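Local atomic coordinates of DNA repair protein RAD7 (Saccharomyces cerevisiae, PDB entry 5ZB2), a protein that promotes global genome nucleotide excision repair of nontranscribed DNA as a component of the GGR complex, and binds Elc1. Residues P263-L268 / K290-N295; Y286-V291 / I313-N318. All blocks are in the same frame, centred on the assembly; numbering follows the deposited sequence.

Overall arrangement
Interactions 1 and 2 are neighbours in the leucine-rich-repeat part of RAD7, their centres about 9 Å apart, and they share K290 and V291. Interaction 1 joins the loops that lead from helices 251-261 and 281-290 toward their strands, using backbone bonds, two waters and charged side chains. Interaction 2 lies further from the chain's centre and sets helix 281-290 beside helix 309-320 without any hydrogen bond between its segments. Both are partly buried: C266, L268, V291 and L293 are buried in the first, F288, V291 and L315 in the second, while E264 and K265 are exposed in the first and S289 in the second. L293 joins them, its N probably hydrogen-bonded to N318 O at 2.9 Å and its CD1 packed on F288 and L315.

Interaction 1 (P263-L268 / K290-N295); sequences PEKCPL and KVELNN
C266 lays its sulphur over a methyl of L293, SG to CD2 3.5 Å, with the C266 side chain also against V291. Its SG stands anti to the backbone N (chi1 180°), and it also accepts a hydrogen bond from L268 N within its own loop, at 3.4 Å and nearly straight (161°). The buried sulphur thus packs on a methyl across the contact and accepts an N-H from its own loop. On the backbone the two loops are pinned by a single bridge between K265 and E292. E292 N donates to E264 O at 2.8 Å, close to linear (163°) and in the carbonyl plane; C266 N returns a longer, more bent bond of 3.2 Å to E292 O, its N-H shared with the weak bond to E264 O that closes the inverse gamma turn centred on K265. E264 O thus has two donors. Further along, one water bridges C266 O, L268 O and N295 N, sitting 2.6 Å from C266 O; a second accepts from N294 N and lies near both C266 O and N295 OD1, which may compete for its protons. On the exposed side of the loops K265 and E292 run side by side in the same direction and form a long salt bridge, NZ to OE1 3.7 Å. K290 crosses E264 at about a right angle, its NZ 4.1 Å from E264 OE1, beyond a salt bridge. Register therefore rests on the two backbone bonds and bridging waters, with the C266 sulphur packed on L293, and the longer-range charges probably add loose attraction.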
ATOM      1  N   PRO A 263       4.022  24.393 -42.957  1.00 42.56           N
ATOM      2  CA  PRO A 263       5.060  24.619 -43.969  1.00 44.43           C
ATOM      3  C   PRO A 263       4.946  23.645 -45.129  1.00 46.03           C
ATOM      4  O   PRO A 263       4.479  22.512 -44.978  1.00 43.40           O
ATOM      5  CB  PRO A 263       6.365  24.406 -43.195  1.00 44.66           C
ATOM      6  CG  PRO A 263       5.993  23.492 -42.083  1.00 46.06           C
ATOM      7  CD  PRO A 263       4.584  23.855 -41.706  1.00 43.17           C
ATOM      8  N   GLU A 264       5.396  24.105 -46.301  1.00 46.67           N
ATOM      9  CA  GLU A 264       5.323  23.282 -47.504  1.00 50.97           C
ATOM     10  C   GLU A 264       6.100  21.986 -47.325  1.00 49.84           C
ATOM     11  O   GLU A 264       5.669  20.924 -47.788  1.00 49.45           O
ATOM     12  CB  GLU A 264       5.850  24.066 -48.708  1.00 52.94           C
ATOM     13  CG  GLU A 264       5.263  25.464 -48.841  1.00 72.31           C
ATOM     14  CD  GLU A 264       5.587  26.117 -50.173  1.00 80.12           C
ATOM     15  OE1 GLU A 264       4.696  26.161 -51.048  1.00 80.15           O
ATOM     16  OE2 GLU A 264       6.735  26.581 -50.347  1.00 71.96           O
ATOM     17  N   LYS A 265       7.257  22.057 -46.665  1.00 50.26           N
ATOM     18  CA  LYS A 265       7.975  20.866 -46.218  1.00 50.47           C
ATOM     19  C   LYS A 265       7.305  20.419 -44.924  1.00 47.17           C
ATOM     20  O   LYS A 265       7.769  20.685 -43.812  1.00 46.30           O
ATOM     21  CB  LYS A 265       9.459  21.158 -46.019  1.00 62.06           C
ATOM     22  CG  LYS A 265      10.103  21.958 -47.139  1.00 69.45           C
ATOM     23  CD  LYS A 265       9.998  21.247 -48.477  1.00 77.65           C
ATOM     24  CE  LYS A 265      10.624  22.072 -49.589  1.00 82.58           C
ATOM     25  NZ  LYS A 265      10.487  21.412 -50.914  1.00 93.04           N
ATOM     26  N   CYS A 266       6.175  19.746 -45.080  1.00 47.74           N
ATOM     27  CA  CYS A 266       5.308  19.465 -43.943  1.00 45.92           C
ATOM     28  C   CYS A 266       5.843  18.283 -43.143  1.00 44.43           C
ATOM     29  O   CYS A 266       6.000  17.192 -43.697  1.00 44.12           O
ATOM     30  CB  CYS A 266       3.897  19.172 -44.421  1.00 45.63           C
ATOM     31  SG  CYS A 266       2.778  18.813 -43.077  1.00 45.54           S
ATOM     32  N   PRO A 267       6.127  18.448 -41.846  1.00 42.84           N
ATOM     33  CA  PRO A 267       6.605  17.322 -41.037  1.00 43.41           C
ATOM     34  C   PRO A 267       5.512  16.424 -40.482  1.00 42.81           C
ATOM     35  O   PRO A 267       5.822  15.544 -39.674  1.00 42.24           O
ATOM     36  CB  PRO A 267       7.344  18.034 -39.893  1.00 42.25           C
ATOM     37  CG  PRO A 267       6.572  19.295 -39.709  1.00 43.34           C
ATOM     38  CD  PRO A 267       6.122  19.709 -41.083  1.00 42.77           C
ATOM     39  N   LEU A 268       4.254  16.607 -40.879  1.00 41.30           N
ATOM     40  CA  LEU A 268       3.169  15.829 -40.293  1.00 42.21           C
ATOM     41  C   LEU A 268       3.368  14.340 -40.545  1.00 43.10           C
ATOM     42  O   LEU A 268       3.572  13.905 -41.682  1.00 42.91           O
ATOM     43  CB  LEU A 268       1.822  16.277 -40.856  1.00 40.72           C
ATOM     44  CG  LEU A 268       1.258  17.606 -40.345  1.00 39.63           C
ATOM     45  CD1 LEU A 268      -0.041  17.908 -41.071  1.00 36.61           C
ATOM     46  CD2 LEU A 268       1.032  17.576 -38.837  1.00 40.65           C
ATOM     47  N   LYS A 290      -0.656  22.234 -51.982  1.00 45.32           N
ATOM     48  CA  LYS A 290       0.334  23.231 -51.589  1.00 47.09           C
ATOM     49  C   LYS A 290       1.515  22.606 -50.857  1.00 47.99           C
ATOM     50  O   LYS A 290       2.653  23.063 -51.011  1.00 48.80           O
ATOM     51  CB  LYS A 290      -0.324  24.292 -50.709  1.00 47.39           C
ATOM     52  CG  LYS A 290       0.647  25.324 -50.160  1.00 55.91           C
ATOM     53  CD  LYS A 290      -0.047  26.284 -49.221  1.00 55.48           C
ATOM     54  CE  LYS A 290       0.863  27.432 -48.825  1.00 64.25           C
ATOM     55  NZ  LYS A 290       2.065  26.970 -48.076  1.00 66.91           N
ATOM     56  N   VAL A 291       1.275  21.570 -50.058  1.00 46.57           N
ATOM     57  CA  VAL A 291       2.286  21.047 -49.152  1.00 47.50           C
ATOM     58  C   VAL A 291       2.753  19.679 -49.631  1.00 48.84           C
ATOM     59  O   VAL A 291       2.108  19.014 -50.446  1.00 49.11           O
ATOM     60  CB  VAL A 291       1.765  20.968 -47.702  1.00 45.84           C
ATOM     61  CG1 VAL A 291       1.302  22.339 -47.235  1.00 44.34           C
ATOM     62  CG2 VAL A 291       0.636  19.946 -47.583  1.00 44.32           C
ATOM     63  N   GLU A 292       3.902  19.263 -49.106  1.00 50.86           N
ATOM     64  CA  GLU A 292       4.470  17.947 -49.367  1.00 55.69           C
ATOM     65  C   GLU A 292       4.387  17.126 -48.089  1.00 53.69           C
ATOM     66  O   GLU A 292       4.955  17.512 -47.060  1.00 50.58           O
ATOM     67  CB  GLU A 292       5.916  18.055 -49.848  1.00 63.56           C
ATOM     68  CG  GLU A 292       6.073  18.791 -51.165  1.00 72.57           C
ATOM     69  CD  GLU A 292       7.514  18.845 -51.637  1.00 91.46           C
ATOM     70  OE1 GLU A 292       8.405  18.396 -50.884  1.00 89.23           O
ATOM     71  OE2 GLU A 292       7.755  19.334 -52.761  1.00109.97           O
ATOM     72  N   LEU A 293       3.681  16.000 -48.155  1.00 54.66           N
ATOM     73  CA  LEU A 293       3.458  15.161 -46.984  1.00 53.40           C
ATOM     74  C   LEU A 293       4.285  13.884 -47.058  1.00 55.19           C
ATOM     75  O   LEU A 293       3.741  12.778 -46.974  1.00 54.43           O
ATOM     76  CB  LEU A 293       1.971  14.831 -46.865  1.00 51.14           C
ATOM     77  CG  LEU A 293       1.074  16.060 -46.710  1.00 49.50           C
ATOM     78  CD1 LEU A 293      -0.375  15.722 -47.005  1.00 50.00           C
ATOM     79  CD2 LEU A 293       1.218  16.624 -45.308  1.00 49.48           C
ATOM     80  N   ASN A 294       5.605  14.034 -47.204  1.00 57.70           N
ATOM     81  CA  ASN A 294       6.499  12.898 -47.401  1.00 67.61           C
ATOM     82  C   ASN A 294       6.706  12.070 -46.141  1.00 58.70           C
ATOM     83  O   ASN A 294       7.356  11.022 -46.216  1.00 57.11           O
ATOM     84  CB  ASN A 294       7.860  13.385 -47.906  1.00 87.12           C
ATOM     85  CG  ASN A 294       7.786  14.000 -49.289  1.00 96.81           C
ATOM     86  OD1 ASN A 294       6.991  13.575 -50.129  1.00 90.56           O
ATOM     87  ND2 ASN A 294       8.619  15.004 -49.535  1.00110.74           N
ATOM     88  N   ASN A 295       6.183  12.506 -44.993  1.00 55.62           N
ATOM     89  CA  ASN A 295       6.382  11.802 -43.732  1.00 58.15           C
ATOM     90  C   ASN A 295       5.078  11.288 -43.132  1.00 49.81           C
ATOM     91  O   ASN A 295       5.081  10.806 -41.994  1.00 50.16           O
ATOM     92  CB  ASN A 295       7.089  12.716 -42.726  1.00 59.99           C
ATOM     93  CG  ASN A 295       8.416  13.236 -43.244  1.00 62.88           C
ATOM     94  OD1 ASN A 295       8.493  14.334 -43.799  1.00 68.51           O
ATOM     95  ND2 ASN A 295       9.471  12.449 -43.069  1.00 62.78           N
TER
HETATM   96  O   HOH W   1       4.661  15.005 -44.041  1.00 45.57           O
HETATM   97  O   HOH W   2       7.664  16.230 -46.088  1.00 61.32           O

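Interaction 2 (Y286-V291 / I313-N318); sequences YFFSKV and IELLLN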
ATOM      1  N   TYR A 286      -7.238  21.815 -52.162  1.00 35.29           N
ATOM      2  CA  TYR A 286      -6.481  23.062 -52.187  1.00 35.28           C
ATOM      3  C   TYR A 286      -5.289  22.996 -51.242  1.00 38.26           C
ATOM      4  O   TYR A 286      -4.181  23.423 -51.593  1.00 37.18           O
ATOM      5  CB  TYR A 286      -7.423  24.212 -51.821  1.00 33.42           C
ATOM      6  CG  TYR A 286      -6.788  25.542 -51.498  1.00 35.16           C
ATOM      7  CD1 TYR A 286      -6.432  26.429 -52.508  1.00 33.72           C
ATOM      8  CD2 TYR A 286      -6.593  25.936 -50.181  1.00 33.42           C
ATOM      9  CE1 TYR A 286      -5.875  27.657 -52.216  1.00 34.11           C
ATOM     10  CE2 TYR A 286      -6.035  27.163 -49.879  1.00 35.35           C
ATOM     11  CZ  TYR A 286      -5.680  28.019 -50.902  1.00 34.12           C
ATOM     12  OH  TYR A 286      -5.126  29.238 -50.608  1.00 32.93           O
ATOM     13  N   PHE A 287      -5.488  22.429 -50.051  1.00 36.96           N
ATOM     14  CA  PHE A 287      -4.424  22.395 -49.055  1.00 36.13           C
ATOM     15  C   PHE A 287      -3.354  21.372 -49.416  1.00 37.89           C
ATOM     16  O   PHE A 287      -2.156  21.645 -49.293  1.00 36.97           O
ATOM     17  CB  PHE A 287      -5.018  22.086 -47.681  1.00 36.87           C
ATOM     18  CG  PHE A 287      -3.994  21.742 -46.650  1.00 37.13           C
ATOM     19  CD1 PHE A 287      -3.087  22.693 -46.209  1.00 36.10           C
ATOM     20  CD2 PHE A 287      -3.940  20.466 -46.114  1.00 35.76           C
ATOM     21  CE1 PHE A 287      -2.138  22.375 -45.257  1.00 37.55           C
ATOM     22  CE2 PHE A 287      -2.996  20.140 -45.157  1.00 38.46           C
ATOM     23  CZ  PHE A 287      -2.091  21.094 -44.728  1.00 38.44           C
ATOM     24  N   PHE A 288      -3.767  20.177 -49.847  1.00 38.61           N
ATOM     25  CA  PHE A 288      -2.797  19.119 -50.111  1.00 39.43           C
ATOM     26  C   PHE A 288      -1.897  19.452 -51.297  1.00 43.44           C
ATOM     27  O   PHE A 288      -0.722  19.066 -51.304  1.00 45.37           O
ATOM     28  CB  PHE A 288      -3.519  17.789 -50.353  1.00 40.63           C
ATOM     29  CG  PHE A 288      -4.107  17.170 -49.107  1.00 40.55           C
ATOM     30  CD1 PHE A 288      -3.459  17.266 -47.883  1.00 39.81           C
ATOM     31  CD2 PHE A 288      -5.309  16.492 -49.166  1.00 39.95           C
ATOM     32  CE1 PHE A 288      -4.003  16.695 -46.747  1.00 40.44           C
ATOM     33  CE2 PHE A 288      -5.856  15.916 -48.031  1.00 42.40           C
ATOM     34  CZ  PHE A 288      -5.206  16.018 -46.823  1.00 42.61           C
ATOM     35  N   SER A 289      -2.412  20.158 -52.306  1.00 42.96           N
ATOM     36  CA  SER A 289      -1.569  20.494 -53.446  1.00 46.19           C
ATOM     37  C   SER A 289      -0.479  21.489 -53.073  1.00 47.15           C
ATOM     38  O   SER A 289       0.537  21.565 -53.770  1.00 47.43           O
ATOM     39  CB  SER A 289      -2.414  21.051 -54.591  1.00 46.16           C
ATOM     40  OG  SER A 289      -2.878  22.354 -54.295  1.00 43.86           O
ATOM     41  N   LYS A 290      -0.656  22.234 -51.982  1.00 45.32           N
ATOM     42  CA  LYS A 290       0.334  23.231 -51.589  1.00 47.09           C
ATOM     43  C   LYS A 290       1.515  22.606 -50.857  1.00 47.99           C
ATOM     44  O   LYS A 290       2.653  23.063 -51.011  1.00 48.80           O
ATOM     45  CB  LYS A 290      -0.324  24.292 -50.709  1.00 47.39           C
ATOM     46  CG  LYS A 290       0.647  25.324 -50.160  1.00 55.91           C
ATOM     47  CD  LYS A 290      -0.047  26.284 -49.221  1.00 55.48           C
ATOM     48  CE  LYS A 290       0.863  27.432 -48.825  1.00 64.25           C
ATOM     49  NZ  LYS A 290       2.065  26.970 -48.076  1.00 66.91           N
ATOM     50  N   VAL A 291       1.275  21.570 -50.058  1.00 46.57           N
ATOM     51  CA  VAL A 291       2.286  21.047 -49.152  1.00 47.50           C
ATOM     52  C   VAL A 291       2.753  19.679 -49.631  1.00 48.84           C
ATOM     53  O   VAL A 291       2.108  19.014 -50.446  1.00 49.11           O
ATOM     54  CB  VAL A 291       1.765  20.968 -47.702  1.00 45.84           C
ATOM     55  CG1 VAL A 291       1.302  22.339 -47.235  1.00 44.34           C
ATOM     56  CG2 VAL A 291       0.636  19.946 -47.583  1.00 44.32           C
ATOM     57  N   ILE A 313      -6.764  11.964 -54.032  1.00 43.69           N
ATOM     58  CA  ILE A 313      -5.752  11.953 -55.085  1.00 44.15           C
ATOM     59  C   ILE A 313      -4.660  12.968 -54.772  1.00 44.39           C
ATOM     60  O   ILE A 313      -3.465  12.657 -54.829  1.00 45.66           O
ATOM     61  CB  ILE A 313      -6.400  12.218 -56.457  1.00 46.22           C
ATOM     62  CG1 ILE A 313      -7.345  11.067 -56.818  1.00 47.55           C
ATOM     63  CG2 ILE A 313      -5.334  12.395 -57.541  1.00 48.00           C
ATOM     64  CD1 ILE A 313      -8.118  11.273 -58.108  1.00 49.72           C
ATOM     65  N   GLU A 314      -5.054  14.200 -54.438  1.00 44.41           N
ATOM     66  CA  GLU A 314      -4.066  15.219 -54.096  1.00 45.02           C
ATOM     67  C   GLU A 314      -3.215  14.781 -52.910  1.00 44.76           C
ATOM     68  O   GLU A 314      -2.012  15.064 -52.863  1.00 46.01           O
ATOM     69  CB  GLU A 314      -4.759  16.548 -53.798  1.00 43.89           C
ATOM     70  CG  GLU A 314      -5.414  17.215 -55.007  1.00 46.85           C
ATOM     71  CD  GLU A 314      -4.409  17.681 -56.054  1.00 52.77           C
ATOM     72  OE1 GLU A 314      -3.193  17.687 -55.768  1.00 52.11           O
ATOM     73  OE2 GLU A 314      -4.839  18.043 -57.170  1.00 67.35           O
ATOM     74  N   LEU A 315      -3.821  14.089 -51.941  1.00 41.86           N
ATOM     75  CA  LEU A 315      -3.058  13.576 -50.806  1.00 42.30           C
ATOM     76  C   LEU A 315      -1.976  12.606 -51.269  1.00 43.94           C
ATOM     77  O   LEU A 315      -0.801  12.747 -50.911  1.00 44.49           O
ATOM     78  CB  LEU A 315      -3.998  12.896 -49.805  1.00 41.66           C
ATOM     79  CG  LEU A 315      -3.336  12.143 -48.643  1.00 41.68           C
ATOM     80  CD1 LEU A 315      -2.573  13.092 -47.734  1.00 42.25           C
ATOM     81  CD2 LEU A 315      -4.372  11.361 -47.845  1.00 43.72           C
ATOM     82  N   LEU A 316      -2.358  11.609 -52.071  1.00 43.49           N
ATOM     83  CA  LEU A 316      -1.409  10.583 -52.493  1.00 46.47           C
ATOM     84  C   LEU A 316      -0.323  11.158 -53.396  1.00 49.22           C
ATOM     85  O   LEU A 316       0.857  10.823 -53.245  1.00 51.23           O
ATOM     86  CB  LEU A 316      -2.152   9.455 -53.208  1.00 48.97           C
ATOM     87  CG  LEU A 316      -3.223   8.736 -52.386  1.00 46.09           C
ATOM     88  CD1 LEU A 316      -4.079   7.877 -53.291  1.00 47.43           C
ATOM     89  CD2 LEU A 316      -2.595   7.894 -51.286  1.00 47.97           C
ATOM     90  N   LEU A 317      -0.697  12.021 -54.339  1.00 46.58           N
ATOM     91  CA  LEU A 317       0.255  12.537 -55.315  1.00 48.90           C
ATOM     92  C   LEU A 317       1.196  13.596 -54.752  1.00 49.36           C
ATOM     93  O   LEU A 317       2.142  13.983 -55.444  1.00 52.32           O
ATOM     94  CB  LEU A 317      -0.493  13.112 -56.521  1.00 49.58           C
ATOM     95  CG  LEU A 317      -0.835  12.114 -57.633  1.00 55.33           C
ATOM     96  CD1 LEU A 317      -1.558  10.897 -57.083  1.00 56.67           C
ATOM     97  CD2 LEU A 317      -1.674  12.785 -58.712  1.00 55.87           C
ATOM     98  N   ASN A 318       0.973  14.075 -53.530  1.00 48.23           N
ATOM     99  CA  ASN A 318       1.813  15.110 -52.934  1.00 48.82           C
ATOM    100  C   ASN A 318       2.672  14.559 -51.797  1.00 51.93           C
ATOM    101  O   ASN A 318       2.920  15.239 -50.800  1.00 57.87           O
ATOM    102  CB  ASN A 318       0.963  16.284 -52.454  1.00 48.93           C
ATOM    103  CG  ASN A 318       0.534  17.198 -53.596  1.00 49.51           C
ATOM    104  OD1 ASN A 318       1.229  18.156 -53.934  1.00 52.42           O
ATOM    105  ND2 ASN A 318      -0.612  16.900 -54.199  1.00 47.51           N
TER
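Side-by-side packing of two successive helices, 281-290 and 309-320, makes up this contact in the array of helices flanking the parallel strands. The segment axes are nearly parallel (7°) and approach to 8.3 Å. F288, whose CB points toward the neighbouring helix, carries much of the apolar contact, presenting one ring face to L315: CB of L315 lies 3.9 Å from ring atom CD2, and its CD1 reaches over the CE1-CZ side in a CH-pi contact, 4.1 Å from the ring centroid. Beside the ring, CB of F288 meets CB of E314 at 3.9 Å. Toward the surface, E314 bends at chi2 (-66°) and its OE1 rests on CB of S289. N318 turns its amide back onto its own helix: ND2 donates to E314 O at 2.7 Å, in the carbonyl plane and on a lone pair, with a second, weak bond to E314 OE1. Thus held, the amide carbon CG lies 3.2 Å from F288 O, while OD1, an acceptor, faces the oxygens of F288 and S289 without bonding them. An alanine in place of N318 would probably leave E314 O and OE1 without this donor and open a gap where the amide lay against F288 O. Nearly parallel helices from successive turns, here packed through F288 and L315, are characteristic of the convex, helix-bearing side of a leucine-rich-repeat solenoid.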